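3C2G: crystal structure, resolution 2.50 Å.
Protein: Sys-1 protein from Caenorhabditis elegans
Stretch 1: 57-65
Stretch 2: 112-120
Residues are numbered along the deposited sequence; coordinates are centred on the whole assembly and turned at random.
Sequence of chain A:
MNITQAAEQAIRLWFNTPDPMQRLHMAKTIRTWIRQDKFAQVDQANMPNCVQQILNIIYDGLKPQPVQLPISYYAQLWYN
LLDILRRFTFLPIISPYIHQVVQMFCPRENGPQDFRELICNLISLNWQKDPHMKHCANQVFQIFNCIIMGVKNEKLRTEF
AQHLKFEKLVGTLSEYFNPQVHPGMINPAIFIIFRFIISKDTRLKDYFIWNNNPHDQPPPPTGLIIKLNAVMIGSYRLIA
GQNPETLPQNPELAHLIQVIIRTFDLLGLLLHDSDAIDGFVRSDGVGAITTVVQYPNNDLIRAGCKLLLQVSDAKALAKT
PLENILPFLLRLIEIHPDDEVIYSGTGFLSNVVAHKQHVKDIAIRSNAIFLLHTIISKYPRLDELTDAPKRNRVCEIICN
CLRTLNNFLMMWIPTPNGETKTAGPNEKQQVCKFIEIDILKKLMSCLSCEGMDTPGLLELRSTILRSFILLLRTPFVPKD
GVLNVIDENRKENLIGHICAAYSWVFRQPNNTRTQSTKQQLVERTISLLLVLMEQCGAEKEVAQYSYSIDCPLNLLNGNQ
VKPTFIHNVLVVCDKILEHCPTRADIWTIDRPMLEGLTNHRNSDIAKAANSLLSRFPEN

Stretch 1, residues 57-65: IIYDGLKPQ
Stretch 2 112-120: PQDFRELIC

This is a small, mostly apolar contact between two obliquely crossing helical segments, fastened by a single hydrogen bond from a tyrosine hydroxyl to a backbone carbonyl. Ile 57 to Gly 61 are helical, in a helix that begins earlier in the chain, and Lys 63 to Gln 65 are extended (phi/psi near -66/146, -66/138 and -100/129). In the second stretch a turn at Pro 112 and Gln 113 leads into extended Asp 114 (-67/144), the N-cap residue, and the helix runs from Phe 115 onward. The helix axes approach to 10.4 Å, with their N-to-C directions 62° apart. In register, Tyr 59 CA lies 6.4 Å from Phe 115 CA, Leu 62 CA 6.9 Å from Leu 118 CA, and Lys 63 CA 7.1 Å from Gln 113 CA. Together the stretches bury 363 Å².

Tyr 59 is the versatile member. Its CA-to-CB bond points sideways, but a t rotamer (chi1 -177°, chi2 23°) brings the phenol nearer, so that Tyr 59 OH donates a hydrogen bond of 2.6 Å to Gln 113 O. Tyrosine suits this place because its ring packs against carbon while its hydroxyl reaches a carbonyl in the turn before the second helix. The Gln 113 side chain is not modelled beyond CB, but the bond needs only its backbone.

Phe 115, also t (chi1 -177°, chi2 80°), turns its ring edge toward the face of Tyr 59 in an offset edge-to-face pair, with centroids 5.7 Å apart and planes at 85°. Its CB sits over that same tyrosine ring, 4.2 Å from the centroid in a CH-pi contact, and the two CD1 atoms of Tyr 59 and Phe 115 are 3.7 Å apart. A buried, wholly apolar ring leaves no polar group unsatisfied here; Ile 58 CG2 borders its edge, 4.4 Å from Phe 115 CE1.

One helical turn beyond Tyr 59 and Phe 115, the CA-to-CB bonds of Leu 62 and Leu 118 each point toward the other stretch, both residues with chi1 m and chi2 t. Leu 118 CD1 lies 3.9 Å from Leu 62 CB and likewise 3.9 Å from Tyr 59 CE1, at the tyrosine ring edge. Leu 62 CD1 approaches Phe 115 CE1 at 4.2 Å. Branched aliphatic ends fill these spaces without polar demands.

At the margin, Lys 63 is extended (m, t, t, t); its CG lies 4.1 Å from Leu 118 CD1. The long methylene chain offers carbon for packing.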

# COMPACT_ATOMS: atom_id res chain seq x y z
N ILE A 57 -17.98 -36.66 -19.46
CA ILE A 57 -19.14 -36.33 -20.29
C ILE A 57 -19.28 -34.82 -20.50
O ILE A 57 -19.53 -34.35 -21.62
CB ILE A 57 -20.46 -36.95 -19.73
CG1 ILE A 57 -20.44 -38.48 -19.87
CG2 ILE A 57 -21.67 -36.40 -20.48
CD1 ILE A 57 -21.62 -39.19 -19.22
N ILE A 58 -19.14 -34.05 -19.42
CA ILE A 58 -19.13 -32.59 -19.54
C ILE A 58 -18.16 -32.16 -20.64
O ILE A 58 -18.54 -31.43 -21.58
CB ILE A 58 -18.82 -31.91 -18.19
CG1 ILE A 58 -20.02 -32.06 -17.25
CG2 ILE A 58 -18.46 -30.45 -18.41
CD1 ILE A 58 -19.71 -31.79 -15.82
N TYR A 59 -16.93 -32.64 -20.55
CA TYR A 59 -15.90 -32.34 -21.54
C TYR A 59 -16.34 -32.73 -22.95
O TYR A 59 -16.32 -31.92 -23.88
CB TYR A 59 -14.60 -33.03 -21.15
CG TYR A 59 -13.41 -32.75 -22.05
CD1 TYR A 59 -13.36 -31.61 -22.84
CD2 TYR A 59 -12.32 -33.63 -22.08
CE1 TYR A 59 -12.28 -31.36 -23.66
CE2 TYR A 59 -11.22 -33.38 -22.88
CZ TYR A 59 -11.21 -32.24 -23.66
OH TYR A 59 -10.13 -31.97 -24.48
N ASP A 60 -16.76 -33.99 -23.11
CA ASP A 60 -17.21 -34.47 -24.41
C ASP A 60 -18.37 -33.66 -25.01
O ASP A 60 -18.37 -33.37 -26.21
CB ASP A 60 -17.57 -35.95 -24.35
CG ASP A 60 -17.89 -36.51 -25.71
OD1 ASP A 60 -16.93 -36.75 -26.48
OD2 ASP A 60 -19.10 -36.64 -26.02
N GLY A 61 -19.35 -33.31 -24.18
CA GLY A 61 -20.50 -32.50 -24.63
C GLY A 61 -20.15 -31.11 -25.15
O GLY A 61 -20.84 -30.57 -26.02
N LEU A 62 -19.07 -30.53 -24.64
CA LEU A 62 -18.65 -29.20 -25.06
C LEU A 62 -17.92 -29.20 -26.40
O LEU A 62 -17.83 -28.17 -27.05
CB LEU A 62 -17.80 -28.52 -23.98
CG LEU A 62 -18.53 -28.30 -22.65
CD1 LEU A 62 -17.59 -27.85 -21.55
CD2 LEU A 62 -19.66 -27.31 -22.81
N LYS A 63 -17.42 -30.36 -26.82
CA LYS A 63 -16.73 -30.48 -28.11
C LYS A 63 -17.69 -30.26 -29.28
O LYS A 63 -18.87 -30.61 -29.18
CB LYS A 63 -16.05 -31.84 -28.24
CG LYS A 63 -14.83 -31.98 -27.38
CD LYS A 63 -14.11 -33.29 -27.59
CE LYS A 63 -13.21 -33.58 -26.41
NZ LYS A 63 -12.18 -34.60 -26.71
N PRO A 64 -17.19 -29.65 -30.37
CA PRO A 64 -18.04 -29.45 -31.56
C PRO A 64 -18.43 -30.78 -32.19
O PRO A 64 -17.60 -31.69 -32.28
CB PRO A 64 -17.15 -28.66 -32.51
CG PRO A 64 -15.74 -28.91 -32.05
CD PRO A 64 -15.84 -29.09 -30.56
N GLN A 65 -19.69 -30.89 -32.59
CA GLN A 65 -20.17 -32.05 -33.33
C GLN A 65 -20.23 -31.68 -34.83
O GLN A 65 -20.80 -30.65 -35.18
CB GLN A 65 -21.55 -32.47 -32.82
CG GLN A 65 -21.68 -32.47 -31.30
CD GLN A 65 -22.88 -33.26 -30.81
OE1 GLN A 65 -23.19 -34.33 -31.34
NE2 GLN A 65 -23.55 -32.74 -29.77
N PRO A 112 -7.10 -26.04 -29.63
CA PRO A 112 -8.47 -25.61 -29.41
C PRO A 112 -9.43 -26.69 -28.89
O PRO A 112 -10.56 -26.37 -28.51
CB PRO A 112 -8.91 -25.10 -30.79
CG PRO A 112 -8.06 -25.84 -31.74
CD PRO A 112 -6.75 -26.05 -31.06
N GLN A 113 -8.99 -27.95 -28.88
CA GLN A 113 -9.82 -29.08 -28.43
C GLN A 113 -9.67 -29.34 -26.93
O GLN A 113 -10.42 -30.12 -26.33
CB GLN A 113 -9.51 -30.34 -29.24
N ASP A 114 -8.70 -28.68 -26.32
CA ASP A 114 -8.49 -28.77 -24.88
C ASP A 114 -9.63 -28.14 -24.08
O ASP A 114 -10.21 -27.13 -24.49
CB ASP A 114 -7.16 -28.11 -24.49
CG ASP A 114 -5.95 -28.98 -24.80
OD1 ASP A 114 -6.11 -30.22 -24.94
OD2 ASP A 114 -4.83 -28.43 -24.87
N PHE A 115 -9.94 -28.76 -22.95
CA PHE A 115 -10.99 -28.29 -22.05
C PHE A 115 -10.87 -26.80 -21.73
O PHE A 115 -11.85 -26.07 -21.79
CB PHE A 115 -10.97 -29.13 -20.76
CG PHE A 115 -12.06 -28.77 -19.78
CD1 PHE A 115 -13.36 -29.26 -19.95
CD2 PHE A 115 -11.78 -27.96 -18.68
CE1 PHE A 115 -14.36 -28.94 -19.04
CE2 PHE A 115 -12.76 -27.63 -17.77
CZ PHE A 115 -14.07 -28.12 -17.95
N ARG A 116 -9.66 -26.35 -21.39
CA ARG A 116 -9.45 -24.95 -21.01
C ARG A 116 -9.80 -23.97 -22.14
O ARG A 116 -10.32 -22.90 -21.88
CB ARG A 116 -8.02 -24.73 -20.49
CG ARG A 116 -6.91 -24.89 -21.53
CD ARG A 116 -5.57 -24.63 -20.87
NE ARG A 116 -4.47 -24.53 -21.83
CZ ARG A 116 -3.19 -24.33 -21.50
NH1 ARG A 116 -2.82 -24.22 -20.23
NH2 ARG A 116 -2.28 -24.26 -22.45
N GLU A 117 -9.55 -24.37 -23.38
CA GLU A 117 -9.82 -23.51 -24.54
C GLU A 117 -11.30 -23.48 -24.86
O GLU A 117 -11.85 -22.43 -25.19
CB GLU A 117 -8.97 -23.91 -25.76
CG GLU A 117 -7.45 -23.89 -25.47
CD GLU A 117 -6.58 -23.57 -26.69
OE1 GLU A 117 -5.35 -23.80 -26.60
OE2 GLU A 117 -7.10 -23.09 -27.72
N LEU A 118 -11.96 -24.62 -24.75
CA LEU A 118 -13.41 -24.64 -24.89
C LEU A 118 -14.06 -23.74 -23.84
O LEU A 118 -14.95 -22.94 -24.17
CB LEU A 118 -13.97 -26.07 -24.78
CG LEU A 118 -13.62 -27.10 -25.86
CD1 LEU A 118 -14.18 -28.46 -25.46
CD2 LEU A 118 -14.13 -26.71 -27.25
N ILE A 119 -13.62 -23.86 -22.59
CA ILE A 119 -14.16 -23.09 -21.47
C ILE A 119 -13.91 -21.60 -21.70
O ILE A 119 -14.84 -20.81 -21.76
CB ILE A 119 -13.55 -23.54 -20.11
CG1 ILE A 119 -14.19 -24.85 -19.64
CG2 ILE A 119 -13.67 -22.44 -19.05
CD1 ILE A 119 -15.58 -24.71 -19.08
N CYS A 120 -12.64 -21.25 -21.86
CA CYS A 120 -12.26 -19.88 -22.07
C CYS A 120 -12.98 -19.27 -23.29
O CYS A 120 -13.26 -18.07 -23.31
CB CYS A 120 -10.74 -19.78 -22.18
SG CYS A 120 -10.16 -18.70 -23.47